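Esterase (Rhizomucor miehei CAU432, PDB 4WY8) probably hydrolyses carboxylic ester bonds as a carboxylesterase of the alpha/beta hydrolase fold. Local coordinates at residues 221-226 with 230-235. Sequence-based numbering, arbitrary orientation.
Sequences FFDHYI and KDRQSI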
loop_
_atom_site.group_PDB
_atom_site.type_symbol
_atom_site.label_atom_id
_atom_site.label_comp_id
_atom_site.label_asym_id
_atom_site.label_seq_id
_atom_site.Cartn_x
_atom_site.Cartn_y
_atom_site.Cartn_z
ATOM N N PHE A 221 19.456 1.152 -21.743
ATOM C CA PHE A 221 19.890 0.434 -20.549
ATOM C C PHE A 221 20.181 -1.043 -20.841
ATOM O O PHE A 221 21.264 -1.552 -20.557
ATOM C CB PHE A 221 18.816 0.516 -19.479
ATOM C CG PHE A 221 18.703 1.859 -18.818
ATOM C CD1 PHE A 221 19.825 2.644 -18.604
ATOM C CD2 PHE A 221 17.468 2.297 -18.344
ATOM C CE1 PHE A 221 19.707 3.864 -17.958
ATOM C CE2 PHE A 221 17.337 3.502 -17.693
ATOM C CZ PHE A 221 18.449 4.288 -17.489
ATOM N N PHE A 222 19.204 -1.726 -21.418
ATOM C CA PHE A 222 19.374 -3.140 -21.755
ATOM C C PHE A 222 20.562 -3.379 -22.717
ATOM O O PHE A 222 21.320 -4.359 -22.564
ATOM C CB PHE A 222 18.086 -3.671 -22.382
ATOM C CG PHE A 222 17.215 -4.485 -21.434
ATOM C CD1 PHE A 222 17.511 -5.822 -21.157
ATOM C CD2 PHE A 222 16.083 -3.921 -20.854
ATOM C CE1 PHE A 222 16.695 -6.585 -20.294
ATOM C CE2 PHE A 222 15.260 -4.667 -19.991
ATOM C CZ PHE A 222 15.571 -6.006 -19.709
ATOM N N ASP A 223 20.749 -2.471 -23.680
ATOM C CA ASP A 223 21.822 -2.634 -24.659
ATOM C C ASP A 223 23.185 -2.485 -23.989
ATOM O O ASP A 223 24.136 -3.171 -24.356
ATOM C CB ASP A 223 21.680 -1.641 -25.821
ATOM C CG ASP A 223 20.648 -2.083 -26.838
ATOM O OD1 ASP A 223 20.331 -3.292 -26.870
ATOM O OD2 ASP A 223 20.146 -1.222 -27.596
ATOM N N HIS A 224 23.299 -1.588 -23.015
ATOM C CA HIS A 224 24.560 -1.542 -22.257
ATOM C C HIS A 224 24.766 -2.741 -21.307
ATOM O O HIS A 224 25.899 -3.190 -21.112
ATOM C CB HIS A 224 24.671 -0.251 -21.440
ATOM C CG HIS A 224 25.026 0.963 -22.248
ATOM N ND1 HIS A 224 26.167 1.040 -23.022
ATOM C CD2 HIS A 224 24.417 2.166 -22.362
ATOM C CE1 HIS A 224 26.235 2.229 -23.592
ATOM N NE2 HIS A 224 25.181 2.930 -23.214
ATOM N N TYR A 225 23.687 -3.224 -20.687
ATOM C CA TYR A 225 23.774 -4.287 -19.659
ATOM C C TYR A 225 23.971 -5.687 -20.260
ATOM O O TYR A 225 24.804 -6.476 -19.790
ATOM C CB TYR A 225 22.497 -4.256 -18.799
ATOM C CG TYR A 225 22.413 -5.169 -17.577
ATOM C CD1 TYR A 225 21.308 -6.003 -17.389
ATOM C CD2 TYR A 225 23.384 -5.146 -16.598
ATOM C CE1 TYR A 225 21.195 -6.810 -16.280
ATOM C CE2 TYR A 225 23.282 -5.947 -15.468
ATOM C CZ TYR A 225 22.182 -6.773 -15.320
ATOM O OH TYR A 225 22.071 -7.575 -14.203
ATOM N N ILE A 226 23.168 -5.986 -21.282
ATOM C CA ILE A 226 23.160 -7.279 -21.956
ATOM C C ILE A 226 23.154 -7.066 -23.459
ATOM O O ILE A 226 22.086 -7.125 -24.088
ATOM C CB ILE A 226 21.915 -8.109 -21.554
ATOM C CG1 ILE A 226 21.757 -8.130 -20.036
ATOM C CG2 ILE A 226 22.028 -9.545 -22.034
ATOM C CD1 ILE A 226 20.495 -8.814 -19.582
ATOM N N LYS A 230 20.264 -12.824 -26.933
ATOM C CA LYS A 230 19.998 -14.185 -26.497
ATOM C C LYS A 230 20.206 -14.361 -25.000
ATOM O O LYS A 230 19.449 -15.089 -24.335
ATOM C CB LYS A 230 20.825 -15.186 -27.307
ATOM C CG LYS A 230 20.048 -15.570 -28.565
ATOM C CD LYS A 230 20.694 -16.650 -29.413
ATOM C CE LYS A 230 19.753 -17.016 -30.563
ATOM N NZ LYS A 230 20.018 -18.383 -31.106
ATOM N N ASP A 231 21.206 -13.674 -24.462
ATOM C CA ASP A 231 21.491 -13.759 -23.027
ATOM C C ASP A 231 20.351 -13.213 -22.185
ATOM O O ASP A 231 20.260 -13.503 -20.990
ATOM C CB ASP A 231 22.763 -13.005 -22.694
ATOM C CG ASP A 231 23.978 -13.617 -23.342
ATOM O OD1 ASP A 231 23.945 -14.831 -23.639
ATOM O OD2 ASP A 231 24.959 -12.877 -23.569
ATOM N N ARG A 232 19.478 -12.419 -22.801
ATOM C CA ARG A 232 18.335 -11.874 -22.067
ATOM C C ARG A 232 17.354 -12.969 -21.702
ATOM O O ARG A 232 16.400 -12.726 -20.948
ATOM C CB ARG A 232 17.651 -10.784 -22.890
ATOM C CG ARG A 232 18.609 -9.680 -23.165
ATOM C CD ARG A 232 18.050 -8.612 -24.027
ATOM N NE ARG A 232 19.094 -7.620 -24.261
ATOM C CZ ARG A 232 18.918 -6.518 -24.968
ATOM N NH1 ARG A 232 17.736 -6.299 -25.525
ATOM N NH2 ARG A 232 19.929 -5.664 -25.130
ATOM N N GLN A 233 17.581 -14.173 -22.224
ATOM C CA GLN A 233 16.658 -15.260 -21.919
ATOM C C GLN A 233 17.010 -15.908 -20.561
ATOM O O GLN A 233 16.235 -16.679 -20.017
ATOM C CB GLN A 233 16.665 -16.287 -23.061
ATOM C CG GLN A 233 15.934 -15.823 -24.345
ATOM C CD GLN A 233 14.410 -16.010 -24.299
ATOM O OE1 GLN A 233 13.897 -16.958 -23.692
ATOM N NE2 GLN A 233 13.683 -15.101 -24.945
ATOM N N SER A 234 18.149 -15.567 -19.981
ATOM C CA SER A 234 18.429 -16.057 -18.623
ATOM C C SER A 234 17.415 -15.515 -17.598
ATOM O O SER A 234 17.083 -14.332 -17.617
ATOM C CB SER A 234 19.828 -15.652 -18.193
ATOM O OG SER A 234 19.973 -15.793 -16.784
ATOM N N ILE A 235 16.966 -16.355 -16.669
ATOM C CA ILE A 235 15.980 -15.911 -15.681
ATOM C C ILE A 235 16.614 -14.936 -14.674
ATOM O O ILE A 235 15.911 -14.220 -13.959
ATOM C CB ILE A 235 15.322 -17.114 -14.952
ATOM C CG1 ILE A 235 16.344 -17.899 -14.129
ATOM C CG2 ILE A 235 14.584 -18.060 -15.976
ATOM C CD1 ILE A 235 15.709 -19.078 -13.353
#
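Phe222 meets Arg232 in two places. Phe222 CB lies over one face of the guanidinium, 3.9 Å from Arg232 CZ, while ring atom Phe222 CD1 is 3.9 Å from Arg232 NE. Ring and guanidinium planes are 51° apart, which excludes a parallel stack; the ring also meets Trp92 edge-to-face. One residue on, the CB of Asp223 points away from the loop, yet its carboxylate reaches back to form a salt bridge. Asp223 OD1 lies 3.0 Å from Arg232 NH2, close to the guanidinium plane, and the N-H points at it with an angle of 156°. The nitrogen approaches the anti side of the carboxylate. Ile226, where the backbone departs from the helix, offers its carbonyl to the same arginine. Arg232 grips Ile226 O side-on, through NE at 3.0 Å and NH2 at 2.8 Å, the former in the carbonyl plane and the latter tilted from it. NH2 thus bonds to both Asp223 and Ile226, which should limit rotation of the guanidinium. An arginine chain extended from CG to NE (chi2 177°) spans the gap from the 3-10 segment to the helix end. Alongside the polar bonds, Ile226 CG2 packs 3.6 Å from Arg232 CG and equally close to Asp231 CB; this branch stands anti to the backbone N. The arrangement is a side-chain-to-backbone link: an arginine from the following 3-10 turn binds the carbonyl of Ile226, the first residue beyond helix 215-225, and ties that loop to the helix within this alpha/beta hydrolase.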